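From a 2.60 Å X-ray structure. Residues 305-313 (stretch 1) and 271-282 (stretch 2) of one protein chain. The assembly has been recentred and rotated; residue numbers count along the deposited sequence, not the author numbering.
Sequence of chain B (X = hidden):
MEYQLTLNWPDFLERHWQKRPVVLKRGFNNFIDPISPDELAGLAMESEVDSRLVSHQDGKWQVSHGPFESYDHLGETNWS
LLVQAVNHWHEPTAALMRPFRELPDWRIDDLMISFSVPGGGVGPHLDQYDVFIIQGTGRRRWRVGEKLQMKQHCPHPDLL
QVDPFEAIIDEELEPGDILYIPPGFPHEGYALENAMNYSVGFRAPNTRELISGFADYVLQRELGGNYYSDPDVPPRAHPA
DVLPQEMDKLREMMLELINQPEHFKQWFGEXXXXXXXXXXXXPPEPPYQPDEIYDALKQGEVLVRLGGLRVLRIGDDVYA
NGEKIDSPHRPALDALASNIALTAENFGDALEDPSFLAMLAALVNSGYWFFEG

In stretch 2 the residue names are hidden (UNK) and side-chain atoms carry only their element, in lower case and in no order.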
# COMPACT_ATOMS: atom_id res chain seq x y z
N ARG B 305 6.93 19.43 -26.89
CA ARG B 305 6.81 18.38 -25.89
C ARG B 305 7.03 16.99 -26.48
O ARG B 305 6.57 16.69 -27.58
CB ARG B 305 5.43 18.46 -25.21
CG ARG B 305 5.19 17.43 -24.11
CD ARG B 305 3.69 17.25 -23.83
NE ARG B 305 3.00 18.52 -23.64
CZ ARG B 305 1.74 18.64 -23.22
NH1 ARG B 305 1.03 17.56 -22.95
NH2 ARG B 305 1.20 19.84 -23.08
N LEU B 306 7.75 16.16 -25.73
CA LEU B 306 7.99 14.77 -26.10
C LEU B 306 6.65 14.06 -26.28
O LEU B 306 5.76 14.18 -25.44
CB LEU B 306 8.78 14.10 -24.98
CG LEU B 306 9.75 12.95 -25.24
CD1 LEU B 306 10.26 12.51 -23.88
CD2 LEU B 306 9.11 11.80 -25.99
N GLY B 307 6.52 13.31 -27.37
CA GLY B 307 5.30 12.58 -27.66
C GLY B 307 4.92 11.61 -26.55
O GLY B 307 5.72 10.78 -26.13
N GLY B 308 3.68 11.74 -26.07
CA GLY B 308 3.18 10.86 -25.03
C GLY B 308 3.40 11.38 -23.62
O GLY B 308 2.88 10.81 -22.66
N LEU B 309 4.17 12.45 -23.49
CA LEU B 309 4.44 13.03 -22.18
C LEU B 309 3.20 13.72 -21.65
O LEU B 309 2.61 14.56 -22.33
CB LEU B 309 5.60 14.02 -22.24
CG LEU B 309 6.11 14.51 -20.88
CD1 LEU B 309 7.41 13.80 -20.52
CD2 LEU B 309 6.29 16.02 -20.86
N ARG B 310 2.80 13.36 -20.44
CA ARG B 310 1.57 13.87 -19.86
C ARG B 310 1.81 15.08 -18.96
O ARG B 310 2.61 15.03 -18.02
CB ARG B 310 0.84 12.76 -19.10
CG ARG B 310 0.45 11.59 -19.99
CD ARG B 310 0.19 10.30 -19.22
NE ARG B 310 -0.96 10.40 -18.33
CZ ARG B 310 -2.23 10.34 -18.73
NH1 ARG B 310 -2.51 10.20 -20.02
NH2 ARG B 310 -3.21 10.43 -17.85
N VAL B 311 1.12 16.18 -19.27
CA VAL B 311 1.20 17.39 -18.46
C VAL B 311 -0.21 17.78 -18.02
O VAL B 311 -1.06 18.10 -18.84
CB VAL B 311 1.82 18.55 -19.26
CG1 VAL B 311 2.09 19.73 -18.35
CG2 VAL B 311 3.10 18.09 -19.94
N LEU B 312 -0.44 17.74 -16.71
CA LEU B 312 -1.79 17.91 -16.19
C LEU B 312 -1.86 18.95 -15.09
O LEU B 312 -0.97 19.04 -14.25
CB LEU B 312 -2.33 16.57 -15.68
CG LEU B 312 -2.33 15.46 -16.72
CD1 LEU B 312 -2.57 14.11 -16.08
CD2 LEU B 312 -3.37 15.74 -17.80
N ARG B 313 -2.93 19.74 -15.08
CA ARG B 313 -3.10 20.77 -14.08
C ARG B 313 -4.14 20.38 -13.03
O ARG B 313 -5.29 20.13 -13.36
CB ARG B 313 -3.48 22.10 -14.73
CG ARG B 313 -3.69 23.22 -13.73
CD ARG B 313 -4.25 24.47 -14.39
NE ARG B 313 -3.21 25.28 -15.01
CZ ARG B 313 -2.43 26.13 -14.35
NH1 ARG B 313 -2.56 26.26 -13.04
NH2 ARG B 313 -1.51 26.83 -14.99
N UNK B 271 1.00 10.77 -9.87
CA UNK B 271 0.63 9.47 -10.44
C UNK B 271 0.11 9.64 -11.87
O UNK B 271 0.74 9.19 -12.82
c UNK B 271 -0.98 5.57 -11.51
c UNK B 271 -2.38 7.24 -9.82
c UNK B 271 -0.43 8.80 -9.55
c UNK B 271 -1.07 7.56 -10.14
c UNK B 271 -0.37 6.70 -10.98
c UNK B 271 -2.29 5.28 -11.18
c UNK B 271 -2.99 6.11 -10.34
N UNK B 272 -1.03 10.30 -11.99
CA UNK B 272 -1.76 10.38 -13.26
C UNK B 272 -0.97 11.04 -14.40
O UNK B 272 -1.29 10.86 -15.57
c UNK B 272 -2.94 12.60 -12.91
c UNK B 272 -4.52 9.31 -14.23
c UNK B 272 -3.13 11.10 -13.07
c UNK B 272 -4.09 10.76 -14.21
N UNK B 273 0.07 11.79 -14.05
CA UNK B 273 0.91 12.44 -15.05
C UNK B 273 1.96 11.49 -15.64
O UNK B 273 2.67 11.84 -16.58
o UNK B 273 2.21 13.43 -13.24
c UNK B 273 1.58 13.69 -14.48
N UNK B 274 2.04 10.28 -15.08
CA UNK B 274 2.95 9.26 -15.59
C UNK B 274 2.29 8.44 -16.71
O UNK B 274 1.10 8.13 -16.65
n UNK B 274 4.27 8.46 -11.72
o UNK B 274 6.16 7.44 -12.37
c UNK B 274 5.15 8.09 -12.64
c UNK B 274 3.41 8.34 -14.46
c UNK B 274 4.87 8.53 -14.07
N UNK B 275 3.08 8.09 -17.72
CA UNK B 275 2.58 7.32 -18.85
C UNK B 275 2.68 5.81 -18.62
O UNK B 275 3.65 5.32 -18.02
o UNK B 275 2.87 6.95 -21.24
c UNK B 275 3.33 7.70 -20.13
N UNK B 276 1.68 5.07 -19.09
CA UNK B 276 1.65 3.62 -18.95
C UNK B 276 2.67 2.92 -19.85
O UNK B 276 2.94 1.73 -19.68
c UNK B 276 -2.17 2.90 -18.47
c UNK B 276 0.25 3.08 -19.22
n UNK B 276 -2.26 1.48 -20.91
n UNK B 276 -2.45 -0.52 -19.79
n UNK B 276 -2.29 1.45 -18.61
c UNK B 276 -2.33 0.81 -19.77
c UNK B 276 -0.75 3.35 -18.10
N UNK B 277 3.23 3.66 -20.81
CA UNK B 277 4.26 3.10 -21.68
C UNK B 277 5.54 3.93 -21.62
O UNK B 277 5.53 5.09 -21.21
n UNK B 277 1.26 2.91 -23.46
c UNK B 277 2.21 0.95 -23.29
c UNK B 277 2.47 2.28 -23.28
c UNK B 277 3.76 3.03 -23.13
n UNK B 277 0.85 0.81 -23.47
c UNK B 277 0.31 2.00 -23.57
N UNK B 278 6.65 3.31 -22.04
CA UNK B 278 7.95 3.97 -21.99
C UNK B 278 8.04 5.14 -22.97
O UNK B 278 7.77 5.00 -24.16
o UNK B 278 12.23 2.27 -21.29
c UNK B 278 11.53 2.46 -22.30
o UNK B 278 11.68 1.81 -23.36
c UNK B 278 10.46 3.53 -22.25
c UNK B 278 9.06 2.95 -22.29
N UNK B 279 8.41 6.30 -22.44
CA UNK B 279 8.67 7.49 -23.25
C UNK B 279 10.01 7.36 -23.98
O UNK B 279 10.87 6.59 -23.58
c UNK B 279 6.80 8.49 -20.66
c UNK B 279 8.65 8.76 -22.39
c UNK B 279 6.26 9.32 -22.98
c UNK B 279 7.30 9.28 -21.87
N UNK B 280 10.18 8.14 -25.05
CA UNK B 280 11.45 8.18 -25.74
C UNK B 280 12.21 9.31 -25.08
O UNK B 280 11.92 10.47 -25.33
c UNK B 280 12.49 8.57 -28.06
o UNK B 280 13.57 8.87 -27.52
c UNK B 280 11.21 8.51 -27.22
o UNK B 280 12.40 8.31 -29.28
N UNK B 281 13.23 8.97 -24.30
CA UNK B 281 13.86 9.98 -23.46
C UNK B 281 15.35 10.09 -23.74
O UNK B 281 16.11 9.14 -23.53
c UNK B 281 13.59 9.73 -21.96
c UNK B 281 11.84 10.28 -20.16
c UNK B 281 12.12 10.01 -21.63
c UNK B 281 14.51 10.59 -21.10
N UNK B 282 15.75 11.25 -24.25
CA UNK B 282 17.14 11.52 -24.57
C UNK B 282 17.53 12.92 -24.12
O UNK B 282 17.46 13.87 -24.90
c UNK B 282 17.38 11.36 -26.05
O HOH W 1 0.87 8.64 -22.48

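Position 271 carries one carbon followed by a closed ring of six carbons, with no heteroatom; it lies out of reach of stretch 1. A six-carbon ring on a single methylene, without a hydroxyl, is Phe271. Its backbone O accepts a 2.8 Å hydrogen bond from N of position 274.

Position 272 has four carbons, forked at the first, one arm two carbons long. The short arm lies 3.5 Å from Leu312 CD1. Branching at CB with unequal arms identifies Ile272, so that contact is made by CG2. Its backbone O receives two hydrogen bonds, from Arg310 NE at 2.8 Å (154° at the hydrogen) and from Arg310 NH2 at 3.0 Å (140°).

Position 273 shows one carbon and one oxygen, hence Ser273. Here the backbone makes the closest contact: O stands 3.2 Å from Arg310 CB, and the two CA atoms are 5.1 Å apart.

Position 274 has three carbons, the third bearing one oxygen and one nitrogen. This is a terminal amide two carbons beyond CB, Gln274, although at 2.60 Å the assignment of O and N within the amide rests on the model. Its CA-to-CB bond points away from stretch 1. Gln274 O is 3.5 Å from Arg310 NE, but the angle is too poor for a hydrogen bond.

Position 275 again has one carbon and one oxygen. Its CB is 4.0 Å from Gly308 O, and the residue is Ser275. Water 1 links the stretches, 2.9 Å from Ser275 OG and donating to Gly308 O at 3.0 Å.

Position 276 has three carbons, a nitrogen, then a carbon with two more nitrogens: a guanidinium, Arg276. Its side chain makes no contact with stretch 1. Position 277 has one carbon and a five-membered ring of three carbons and two nitrogens, the imidazole of His277. Position 278 has three carbons, the third carrying two oxygens, a carboxylate at the length of Glu278. Neither of these two side chains reaches stretch 1.

Position 279 has four carbons, forked at the second, and points toward stretch 1. That fork gives Leu279, whose CD1 approaches Gly307 O at 3.5 Å and Gly308 C at 3.6 Å.

Position 280 has two carbons, the second with two oxygens: Asp280. Its backbone O is 3.0 Å from Leu306 CD1, a close approach. Position 281 repeats the four-carbon pattern forked at the first, so it is Ile281, with CG1 3.8 Å from Leu306 CD1. Position 282 has one carbon, Ala282, and makes no contact.

The contact, burying 493 Å², combines a polar clamp with apolar packing. Arg310 grips Ile272 O through the edge of its guanidinium, while Leu312 packs against Ile272. Leu279 lies against the type II turn from Leu306 to Leu309; an ideal CB on Gly308 would sit 3.3 Å from Leu279 CD1, and the local backbone angles independently call for glycine.

Stretch 2, residues 271-282: FISQSRHELDIA
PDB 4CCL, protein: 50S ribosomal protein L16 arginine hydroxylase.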